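Local coordinates for protein geobacter metallireducens SMUG1 (Geobacter metallireducens, PDB 5H9I) that belongs to the uracil DNA glycosylase superfamily as a SMUG1-type enzyme, with a parallel sheet set among helices and a pocket that holds xanthine, at residues Met4-Ile10 and Arg176-Leu181; Lys53-Gly59 and Arg134-Tyr140; Arg184-Gly190 and Val206-Ile212. All blocks are in the same frame, centred on the assembly; numbering follows the deposited sequence.

Interaction 1. Residues Met4-Ile10 and Arg176-Leu181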
loop_
_atom_site.group_PDB
_atom_site.type_symbol
_atom_site.label_atom_id
_atom_site.label_comp_id
_atom_site.label_asym_id
_atom_site.label_seq_id
_atom_site.Cartn_x
_atom_site.Cartn_y
_atom_site.Cartn_z
ATOM N N MET A 4 14.537 0.879 -14.327
ATOM C CA MET A 4 13.146 0.916 -14.007
ATOM C C MET A 4 12.468 2.045 -14.822
ATOM O O MET A 4 12.576 3.214 -14.479
ATOM C CB MET A 4 12.970 1.084 -12.479
ATOM C CG MET A 4 13.597 -0.088 -11.738
ATOM S SD MET A 4 12.632 -1.573 -11.767
ATOM C CE MET A 4 13.830 -2.808 -12.234
ATOM N N THR A 5 11.727 1.605 -15.806
ATOM C CA THR A 5 11.051 2.449 -16.750
ATOM C C THR A 5 9.784 3.036 -16.143
ATOM O O THR A 5 9.255 4.102 -16.627
ATOM C CB THR A 5 10.588 1.636 -18.004
ATOM O OG1 THR A 5 9.783 0.504 -17.628
ATOM C CG2 THR A 5 11.826 1.169 -18.802
ATOM N N GLY A 6 9.245 2.355 -15.095
ATOM C CA GLY A 6 8.003 2.866 -14.592
ATOM C C GLY A 6 7.644 2.037 -13.395
ATOM O O GLY A 6 8.361 1.078 -13.007
ATOM N N LEU A 7 6.557 2.418 -12.750
ATOM C CA LEU A 7 6.087 1.642 -11.641
ATOM C C LEU A 7 5.811 0.220 -11.879
ATOM O O LEU A 7 5.935 -0.630 -11.006
ATOM C CB LEU A 7 4.917 2.361 -10.969
ATOM C CG LEU A 7 5.134 3.740 -10.332
ATOM C CD1 LEU A 7 3.794 4.307 -9.823
ATOM C CD2 LEU A 7 6.040 3.657 -9.222
ATOM N N ALA A 8 5.257 -0.082 -13.094
ATOM C CA ALA A 8 4.916 -1.493 -13.311
ATOM C C ALA A 8 6.165 -2.375 -13.331
ATOM O O ALA A 8 6.088 -3.486 -12.761
ATOM C CB ALA A 8 4.234 -1.629 -14.675
ATOM N N ALA A 9 7.224 -1.860 -13.898
ATOM C CA ALA A 9 8.537 -2.599 -13.862
ATOM C C ALA A 9 8.981 -2.855 -12.417
ATOM O O ALA A 9 9.499 -3.934 -12.032
ATOM C CB ALA A 9 9.592 -1.829 -14.566
ATOM N N ILE A 10 8.837 -1.826 -11.601
ATOM C CA ILE A 10 9.196 -1.928 -10.209
ATOM C C ILE A 10 8.348 -2.981 -9.498
ATOM O O ILE A 10 8.861 -3.755 -8.768
ATOM C CB ILE A 10 9.054 -0.554 -9.511
ATOM C CG1 ILE A 10 10.093 0.417 -10.081
ATOM C CG2 ILE A 10 9.253 -0.680 -8.001
ATOM C CD1 ILE A 10 9.933 1.874 -9.700
ATOM N N ARG A 176 13.534 2.375 -5.526
ATOM C CA ARG A 176 13.276 2.529 -6.914
ATOM C C ARG A 176 12.053 3.456 -7.170
ATOM O O ARG A 176 12.099 4.289 -8.087
ATOM C CB ARG A 176 12.996 1.182 -7.536
ATOM C CG ARG A 176 14.267 0.323 -7.709
ATOM C CD ARG A 176 13.944 -1.032 -8.075
ATOM N NE ARG A 176 15.149 -1.743 -8.579
ATOM C CZ ARG A 176 15.219 -3.044 -8.722
ATOM N NH1 ARG A 176 14.271 -3.903 -8.382
ATOM N NH2 ARG A 176 16.403 -3.497 -9.231
ATOM N N THR A 177 11.031 3.303 -6.352
ATOM C CA THR A 177 9.832 4.144 -6.486
ATOM C C THR A 177 10.164 5.602 -6.311
ATOM O O THR A 177 9.691 6.523 -7.013
ATOM C CB THR A 177 8.749 3.645 -5.519
ATOM O OG1 THR A 177 8.435 2.295 -5.797
ATOM C CG2 THR A 177 7.549 4.554 -5.606
ATOM N N VAL A 178 10.994 5.868 -5.290
ATOM C CA VAL A 178 11.373 7.248 -4.998
ATOM C C VAL A 178 12.303 7.815 -6.095
ATOM O O VAL A 178 12.175 8.988 -6.474
ATOM C CB VAL A 178 12.021 7.330 -3.563
ATOM C CG1 VAL A 178 12.753 8.649 -3.344
ATOM C CG2 VAL A 178 10.915 7.114 -2.556
ATOM N N VAL A 179 13.223 7.015 -6.596
ATOM C CA VAL A 179 14.060 7.520 -7.692
ATOM C C VAL A 179 13.193 7.811 -8.937
ATOM O O VAL A 179 13.441 8.805 -9.610
ATOM C CB VAL A 179 15.160 6.510 -8.044
ATOM C CG1 VAL A 179 15.869 6.867 -9.400
ATOM C CG2 VAL A 179 16.147 6.460 -6.857
ATOM N N LEU A 180 12.150 6.969 -9.186
ATOM C CA LEU A 180 11.297 7.289 -10.370
ATOM C C LEU A 180 10.394 8.500 -10.177
ATOM O O LEU A 180 10.261 9.374 -11.057
ATOM C CB LEU A 180 10.481 6.097 -10.619
ATOM C CG LEU A 180 9.425 6.203 -11.809
ATOM C CD1 LEU A 180 10.178 6.217 -13.109
ATOM C CD2 LEU A 180 8.400 5.132 -11.741
ATOM N N LEU A 181 9.682 8.565 -9.024
ATOM C CA LEU A 181 8.656 9.580 -8.824
ATOM C C LEU A 181 9.208 10.878 -8.369
ATOM O O LEU A 181 8.588 11.906 -8.502
ATOM C CB LEU A 181 7.576 9.059 -7.836
ATOM C CG LEU A 181 6.868 7.798 -8.288
ATOM C CD1 LEU A 181 5.849 7.523 -7.193
ATOM C CD2 LEU A 181 6.128 7.882 -9.608
HETATM O O HOH W 1 11.623 -3.472 -7.185
#
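Leu180 meets Leu7 and Arg176 meets Met4 and Ile10 where helix 160-181 lies against the N-terminal segment; Leu180 and Arg176 bury 78 Å² each against residues 4-10. The CD2 methyl of Leu180 presses on the backbone, 3.4 Å from Leu7 N, and touches Leu7 CD2 at 3.8 Å. It gets there because CG stands opposite the backbone N (chi1 177°). Gly6, also in contact with Leu180 CD2, is the N-cap of helix 7-19. Leu7 CD2 reaches Thr177 CG2 at 4.0 Å, the two side chains being roughly perpendicular. The Ile10 and Arg176 side chains run antiparallel, which brings Ile10 CD1 to 3.6 Å from Arg176 O. At the outer end, Met4 bends at chi2 (-77°) and chi3 (132°), laying its CE methyl over the centre of the Arg176 guanidinium, 3.8 Å from CZ. A water in the plane of that group, at its edge, accepts from Arg176 NH1 at 2.9 Å and donates to Ile10 O at 3.2 Å.

Farther out, Thr177 OG1 is bonded to Ala173 O within its own helix, and a glycerol also binds Arg176 NH1. Leu7 and Leu181 continue onto Phe136 of strand 135-139. With no direct hydrogen bond between them, the N-terminal segment and helix 160-181 are joined by methyl and methylene packing, supplemented at the guanidinium end by one water bridge.

Interaction 2. Residues Lys53-Gly59 and Arg134-Tyr140. With XAN (xanthine), chain B; LEA (pentanoic acid), chain H.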
loop_
_atom_site.group_PDB
_atom_site.type_symbol
_atom_site.label_atom_id
_atom_site.label_comp_id
_atom_site.label_asym_id
_atom_site.label_seq_id
_atom_site.Cartn_x
_atom_site.Cartn_y
_atom_site.Cartn_z
ATOM N N LYS A 53 5.977 13.026 -8.811
ATOM C CA LYS A 53 5.049 13.391 -7.712
ATOM C C LYS A 53 5.800 14.239 -6.715
ATOM O O LYS A 53 6.998 14.161 -6.606
ATOM C CB LYS A 53 4.560 12.110 -6.975
ATOM C CG LYS A 53 3.946 11.079 -7.883
ATOM C CD LYS A 53 2.781 11.533 -8.678
ATOM C CE LYS A 53 2.021 10.383 -9.261
ATOM N NZ LYS A 53 1.127 10.700 -10.402
ATOM N N GLU A 54 5.073 15.079 -5.994
ATOM C CA GLU A 54 5.681 15.812 -4.900
ATOM C C GLU A 54 5.719 15.029 -3.598
ATOM O O GLU A 54 6.666 15.167 -2.751
ATOM C CB GLU A 54 4.940 17.123 -4.681
ATOM C CG GLU A 54 5.050 18.079 -5.837
ATOM C CD GLU A 54 4.335 19.415 -5.529
ATOM O OE1 GLU A 54 4.246 20.172 -6.544
ATOM O OE2 GLU A 54 3.845 19.662 -4.341
ATOM N N VAL A 55 4.736 14.158 -3.361
ATOM C CA VAL A 55 4.548 13.471 -2.108
ATOM C C VAL A 55 4.137 12.058 -2.360
ATOM O O VAL A 55 3.198 11.828 -3.131
ATOM C CB VAL A 55 3.507 14.136 -1.223
ATOM C CG1 VAL A 55 3.222 13.432 0.069
ATOM C CG2 VAL A 55 3.846 15.642 -0.994
ATOM N N LEU A 56 4.758 11.113 -1.671
ATOM C CA LEU A 56 4.422 9.674 -1.684
ATOM C C LEU A 56 3.920 9.198 -0.357
ATOM O O LEU A 56 4.690 9.329 0.609
ATOM C CB LEU A 56 5.623 8.869 -2.087
ATOM C CG LEU A 56 5.452 7.376 -2.107
ATOM C CD1 LEU A 56 4.437 6.940 -3.116
ATOM C CD2 LEU A 56 6.764 6.672 -2.394
ATOM N N PHE A 57 2.712 8.709 -0.238
ATOM C CA PHE A 57 2.223 8.055 0.932
ATOM C C PHE A 57 2.586 6.592 0.840
ATOM O O PHE A 57 2.431 5.991 -0.240
ATOM C CB PHE A 57 0.693 8.211 1.026
ATOM C CG PHE A 57 0.210 9.541 1.410
ATOM C CD1 PHE A 57 0.273 10.052 2.706
ATOM C CD2 PHE A 57 -0.305 10.395 0.425
ATOM C CE1 PHE A 57 -0.193 11.310 3.008
ATOM C CE2 PHE A 57 -0.801 11.630 0.733
ATOM C CZ PHE A 57 -0.717 12.089 2.047
ATOM N N VAL A 58 3.029 5.978 1.934
ATOM C CA VAL A 58 3.429 4.612 1.989
ATOM C C VAL A 58 2.728 3.907 3.138
ATOM O O VAL A 58 2.823 4.299 4.304
ATOM C CB VAL A 58 4.947 4.446 2.194
ATOM C CG1 VAL A 58 5.401 3.038 2.253
ATOM C CG2 VAL A 58 5.623 5.242 1.121
ATOM N N GLY A 59 1.891 2.917 2.786
ATOM C CA GLY A 59 1.255 2.048 3.809
ATOM C C GLY A 59 2.150 0.882 4.127
ATOM O O GLY A 59 3.204 0.755 3.594
ATOM N N ARG A 134 0.026 15.549 -7.867
ATOM C CA ARG A 134 1.121 15.775 -6.932
ATOM C C ARG A 134 1.397 14.629 -5.980
ATOM O O ARG A 134 2.410 14.616 -5.371
ATOM C CB ARG A 134 0.871 17.024 -6.082
ATOM C CG ARG A 134 0.869 18.377 -6.778
ATOM C CD ARG A 134 0.618 19.457 -5.691
ATOM N NE ARG A 134 -0.781 19.755 -5.528
ATOM C CZ ARG A 134 -1.407 20.037 -4.395
ATOM N NH1 ARG A 134 -0.783 20.018 -3.258
ATOM N NH2 ARG A 134 -2.700 20.343 -4.450
ATOM N N PHE A 135 0.450 13.700 -5.841
ATOM C CA PHE A 135 0.532 12.678 -4.825
ATOM C C PHE A 135 0.509 11.260 -5.438
ATOM O O PHE A 135 0.017 11.046 -6.556
ATOM C CB PHE A 135 -0.652 12.817 -3.859
ATOM C CG PHE A 135 -0.612 14.062 -3.017
ATOM C CD1 PHE A 135 -1.141 15.183 -3.486
ATOM C CD2 PHE A 135 0.066 14.055 -1.789
ATOM C CE1 PHE A 135 -1.137 16.332 -2.736
ATOM C CE2 PHE A 135 0.121 15.172 -1.038
ATOM C CZ PHE A 135 -0.442 16.287 -1.503
ATOM N N PHE A 136 0.949 10.289 -4.645
ATOM C CA PHE A 136 0.730 8.895 -4.957
ATOM C C PHE A 136 0.584 8.122 -3.669
ATOM O O PHE A 136 1.089 8.575 -2.618
ATOM C CB PHE A 136 1.803 8.331 -5.868
ATOM C CG PHE A 136 1.461 6.983 -6.475
ATOM C CD1 PHE A 136 0.386 6.887 -7.350
ATOM C CD2 PHE A 136 2.232 5.879 -6.223
ATOM C CE1 PHE A 136 0.062 5.635 -7.937
ATOM C CE2 PHE A 136 1.926 4.667 -6.807
ATOM C CZ PHE A 136 0.808 4.526 -7.622
ATOM N N VAL A 137 0.016 6.923 -3.722
ATOM C CA VAL A 137 -0.101 6.022 -2.568
ATOM C C VAL A 137 0.385 4.639 -2.926
ATOM O O VAL A 137 -0.048 4.077 -3.924
ATOM C CB VAL A 137 -1.611 5.938 -2.040
ATOM C CG1 VAL A 137 -1.720 5.076 -0.827
ATOM C CG2 VAL A 137 -2.143 7.344 -1.760
ATOM N N ALA A 138 1.275 4.094 -2.146
ATOM C CA ALA A 138 1.824 2.773 -2.346
ATOM C C ALA A 138 1.958 2.025 -1.058
ATOM O O ALA A 138 1.896 2.632 -0.010
ATOM C CB ALA A 138 3.207 2.896 -2.975
ATOM N N ASN A 139 2.044 0.675 -1.116
ATOM C CA ASN A 139 2.367 -0.067 0.108
ATOM C C ASN A 139 3.846 -0.442 0.098
ATOM O O ASN A 139 4.354 -0.823 -0.933
ATOM C CB ASN A 139 1.584 -1.376 0.190
ATOM C CG ASN A 139 0.344 -1.230 0.978
ATOM O OD1 ASN A 139 0.213 -0.393 1.845
ATOM N ND2 ASN A 139 -0.704 -1.984 0.521
ATOM N N TYR A 140 4.434 -0.492 1.261
ATOM C CA TYR A 140 5.783 -0.988 1.425
ATOM C C TYR A 140 5.863 -2.468 1.083
ATOM O O TYR A 140 6.780 -2.869 0.379
ATOM C CB TYR A 140 6.145 -0.771 2.879
ATOM C CG TYR A 140 7.525 -1.315 3.261
ATOM C CD1 TYR A 140 8.637 -0.734 2.785
ATOM C CD2 TYR A 140 7.629 -2.508 3.980
ATOM C CE1 TYR A 140 9.903 -1.266 3.073
ATOM C CE2 TYR A 140 8.832 -3.031 4.273
ATOM C CZ TYR A 140 9.942 -2.389 3.872
ATOM O OH TYR A 140 11.175 -2.946 4.170
HETATM N N9 XAN B . -5.602 -1.024 5.042
HETATM C C4 XAN B . -4.537 -0.941 4.294
HETATM N N3 XAN B . -4.299 -1.023 2.989
HETATM C C2 XAN B . -3.125 -0.899 2.556
HETATM O O2 XAN B . -2.930 -1.031 1.375
HETATM N N1 XAN B . -2.079 -0.610 3.345
HETATM C C6 XAN B . -2.177 -0.476 4.633
HETATM O O6 XAN B . -1.213 -0.269 5.379
HETATM C C5 XAN B . -3.442 -0.679 5.187
HETATM N N7 XAN B . -3.911 -0.634 6.425
HETATM C C8 XAN B . -5.216 -0.837 6.336
HETATM C C2 LEA H . -6.721 20.188 -2.522
HETATM O O2 LEA H . -6.843 19.480 -1.554
HETATM C C3 LEA H . -5.393 20.733 -2.808
HETATM C C4 LEA H . -5.557 22.195 -2.720
HETATM C C5 LEA H . -5.613 22.873 -4.049
HETATM C C6 LEA H . -5.503 24.421 -3.968
HETATM O O1 LEA H . -7.666 20.481 -3.224
#
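Val55 and Phe57 both lean on the Phe135 ring, in the tightly packed first half of a parallel strand pair, on the face these three residues share. Val55 CB is 3.5 Å from Phe135 CD2, and the same ring atom lies 3.6 Å from Phe57 CE2. The two rings meet rim to rim with planes 17° apart, neither over the other's face. The backbones are joined by a ladder of parallel-sheet bonds: Phe57 N donates to Phe136 O at 2.9 Å and a nearly straight 166°, and Phe57 O receives Ala138 N. On the other face, Leu56 CD1 approaches the edge of the Phe136 ring. The Lys53 chain, bent at chi2 (-58°), passes CE 3.4 Å from Phe135 O, a buried carbonyl with no hydrogen-bond partner in the model; its NZ is held by the carbonyls of Phe48, Ser50 and Phe132.

The solvent side lies just before the strands. Arg134 O accepts from both Glu54 N and Val55 N, but exposed Glu54 merely rests its OE2 against Arg134 CD (3.5 Å). Glu54 OE2 stays 4.8 Å from Arg134 NH1, so no salt bridge forms, and the guanidinium edge lies beside the aliphatic C3 of pentanoic acid.

At the far end, Asn139 grips xanthine twice, OD1 accepting from N1 at 2.7 Å and ND2 donating to O2 at 2.6 Å. Gly59, beside it, also belongs to this pocket. A ligand site at the C-terminal ends of parallel strands is characteristic of alpha/beta folds, here that of the uracil DNA glycosylase superfamily.

Interaction 3. Residues Arg184-Gly190 and Val206-Ile212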
loop_
_atom_site.group_PDB
_atom_site.type_symbol
_atom_site.label_atom_id
_atom_site.label_comp_id
_atom_site.label_asym_id
_atom_site.label_seq_id
_atom_site.Cartn_x
_atom_site.Cartn_y
_atom_site.Cartn_z
ATOM N N ARG A 184 9.430 15.080 -2.932
ATOM C CA ARG A 184 10.073 15.863 -1.912
ATOM C C ARG A 184 9.857 15.250 -0.509
ATOM O O ARG A 184 10.693 15.376 0.283
ATOM C CB ARG A 184 9.517 17.295 -2.020
ATOM C CG ARG A 184 9.930 18.334 -1.012
ATOM C CD ARG A 184 9.192 19.673 -1.205
ATOM N NE ARG A 184 7.744 19.663 -0.931
ATOM C CZ ARG A 184 7.168 19.786 0.261
ATOM N NH1 ARG A 184 7.882 19.917 1.376
ATOM N NH2 ARG A 184 5.872 19.762 0.341
ATOM N N VAL A 185 8.711 14.608 -0.268
ATOM C CA VAL A 185 8.341 14.108 1.022
ATOM C C VAL A 185 7.718 12.708 0.870
ATOM O O VAL A 185 6.940 12.538 -0.085
ATOM C CB VAL A 185 7.319 15.029 1.716
ATOM C CG1 VAL A 185 7.073 14.631 3.121
ATOM C CG2 VAL A 185 7.748 16.468 1.651
ATOM N N VAL A 186 8.118 11.814 1.738
ATOM C CA VAL A 186 7.553 10.465 1.819
ATOM C C VAL A 186 6.895 10.355 3.137
ATOM O O VAL A 186 7.537 10.623 4.190
ATOM C CB VAL A 186 8.602 9.423 1.590
ATOM C CG1 VAL A 186 8.113 8.036 1.780
ATOM C CG2 VAL A 186 9.259 9.602 0.183
ATOM N N ILE A 187 5.646 9.935 3.196
ATOM C CA ILE A 187 4.871 9.948 4.416
ATOM C C ILE A 187 4.447 8.514 4.700
ATOM O O ILE A 187 3.624 7.970 3.918
ATOM C CB ILE A 187 3.615 10.843 4.270
ATOM C CG1 ILE A 187 3.994 12.265 3.865
ATOM C CG2 ILE A 187 2.744 10.768 5.517
ATOM C CD1 ILE A 187 2.936 13.245 3.613
ATOM N N GLY A 188 4.889 7.955 5.816
ATOM C CA GLY A 188 4.381 6.701 6.277
ATOM C C GLY A 188 2.969 6.852 6.830
ATOM O O GLY A 188 2.733 7.755 7.655
ATOM N N VAL A 189 2.112 5.942 6.455
ATOM C CA VAL A 189 0.760 5.900 7.074
ATOM C C VAL A 189 0.882 4.855 8.189
ATOM O O VAL A 189 0.897 3.645 7.969
ATOM C CB VAL A 189 -0.285 5.537 6.069
ATOM C CG1 VAL A 189 -1.677 5.500 6.737
ATOM C CG2 VAL A 189 -0.243 6.469 4.871
ATOM N N GLY A 190 1.016 5.407 9.391
ATOM C CA GLY A 190 1.296 4.557 10.602
ATOM C C GLY A 190 2.747 4.472 10.902
ATOM O O GLY A 190 3.636 4.789 10.094
ATOM N N VAL A 206 15.094 13.458 0.431
ATOM C CA VAL A 206 13.650 13.437 0.697
ATOM C C VAL A 206 13.455 13.606 2.173
ATOM O O VAL A 206 14.296 13.182 2.914
ATOM C CB VAL A 206 12.895 12.128 0.372
ATOM C CG1 VAL A 206 12.741 11.910 -1.049
ATOM C CG2 VAL A 206 13.515 10.925 1.032
ATOM N N GLU A 207 12.366 14.218 2.616
ATOM C CA GLU A 207 12.015 14.234 3.964
ATOM C C GLU A 207 11.096 13.057 4.186
ATOM O O GLU A 207 10.302 12.724 3.282
ATOM C CB GLU A 207 11.266 15.548 4.309
ATOM C CG GLU A 207 12.108 16.793 4.172
ATOM C CD GLU A 207 13.415 16.810 5.007
ATOM O OE1 GLU A 207 13.483 16.286 6.194
ATOM O OE2 GLU A 207 14.396 17.312 4.416
ATOM N N VAL A 208 11.079 12.506 5.361
ATOM C CA VAL A 208 10.192 11.449 5.751
ATOM C C VAL A 208 9.405 11.869 6.984
ATOM O O VAL A 208 9.987 12.386 7.977
ATOM C CB VAL A 208 10.897 10.142 6.022
ATOM C CG1 VAL A 208 9.964 9.087 6.639
ATOM C CG2 VAL A 208 11.634 9.654 4.802
ATOM N N GLY A 209 8.094 11.655 6.959
ATOM C CA GLY A 209 7.188 11.945 8.031
ATOM C C GLY A 209 6.113 10.863 8.123
ATOM O O GLY A 209 6.224 9.753 7.555
ATOM N N ARG A 210 5.146 11.123 8.980
ATOM C CA ARG A 210 4.141 10.162 9.377
ATOM C C ARG A 210 2.802 10.866 9.455
ATOM O O ARG A 210 2.750 11.955 9.881
ATOM C CB ARG A 210 4.467 9.583 10.787
ATOM C CG ARG A 210 3.390 8.642 11.348
ATOM C CD ARG A 210 3.504 8.118 12.799
ATOM N NE ARG A 210 3.378 9.111 13.898
ATOM C CZ ARG A 210 2.266 9.559 14.542
ATOM N NH1 ARG A 210 2.454 10.433 15.515
ATOM N NH2 ARG A 210 0.978 9.184 14.304
ATOM N N ILE A 211 1.743 10.189 9.047
ATOM C CA ILE A 211 0.436 10.525 9.503
ATOM C C ILE A 211 -0.188 9.355 10.301
ATOM O O ILE A 211 0.181 8.173 10.130
ATOM C CB ILE A 211 -0.529 10.919 8.366
ATOM C CG1 ILE A 211 -0.762 9.798 7.401
ATOM C CG2 ILE A 211 -0.089 12.292 7.768
ATOM C CD1 ILE A 211 -1.915 10.076 6.418
ATOM N N ILE A 212 -1.151 9.713 11.131
ATOM C CA ILE A 212 -1.906 8.692 11.876
ATOM C C ILE A 212 -2.488 7.685 10.850
ATOM O O ILE A 212 -3.038 8.079 9.815
ATOM C CB ILE A 212 -2.984 9.397 12.718
ATOM C CG1 ILE A 212 -3.767 8.432 13.505
ATOM C CG2 ILE A 212 -3.788 10.338 11.893
ATOM C CD1 ILE A 212 -4.626 9.215 14.567
#
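Val186 pairs with Glu207 and Gly209, and Ile211 with Gly188 and Ile187; these two residues bury 67 and 64 Å², one on each face of the parallel sheet. Both the N and the O of Val186 bond to strand 207-211, either side of Val208: its N donates to Glu207 O at 2.8 Å, and its O accepts from Gly209 N at 3.0 Å. That oxygen also receives a CA-H...O contact from Val208 CA at 3.2 Å. Toward this strand the Val186 side chain makes only loose contacts, CG2 lying 4.4 Å from Val206 CG1.

Ile211 relies more on its side chain. Its CG1 takes the crowded position between backbone N and carbonyl carbon (chi1 62°), which directs it to Val189 CG2 at 4.2 Å, while its CG2 meets Ile187 CG2 at 3.9 Å. Its backbone N donates to Gly188 O, and its O receives Gly190 N at 3.0 Å. Glu207, third with 51 Å², pairs through its backbone N with Arg184 O while its carboxylate heads off from the strand pair.

The pair forms a beta-alpha-beta unit with helix 191-201, whose Cys197 packs on Val186 and Val208. Helix 219-235 lies over the opposite face, touching Ile187 and Ile211, and strand 55-59 continues the sheet beyond strand 185-189.

In the fold
Interactions 2 and 3 are the two outer pairs of one four-stranded sheet, their centres about 9 Å apart, and strands 55-59 and 185-189 join them: Val58 O to Val189 N and Glu54 O to Arg184 N, both 2.8 Å, are probable hydrogen bonds. Interaction 1 lies against the sheet, its centre about 12 Å from that of interaction 2; Leu7 CD1 packs on Phe136 CE2 at 3.6 Å. The three contacts differ in their distance from xanthine. Asn139 of interaction 2 binds it directly. The side chain of Val189 in interaction 3 is about 6 Å from the bound xanthine. The side chain of Thr177 in interaction 1 is about 14 Å from xanthine. Met60, Phe74, Glu111 and His213 also hydrogen-bond the ligand.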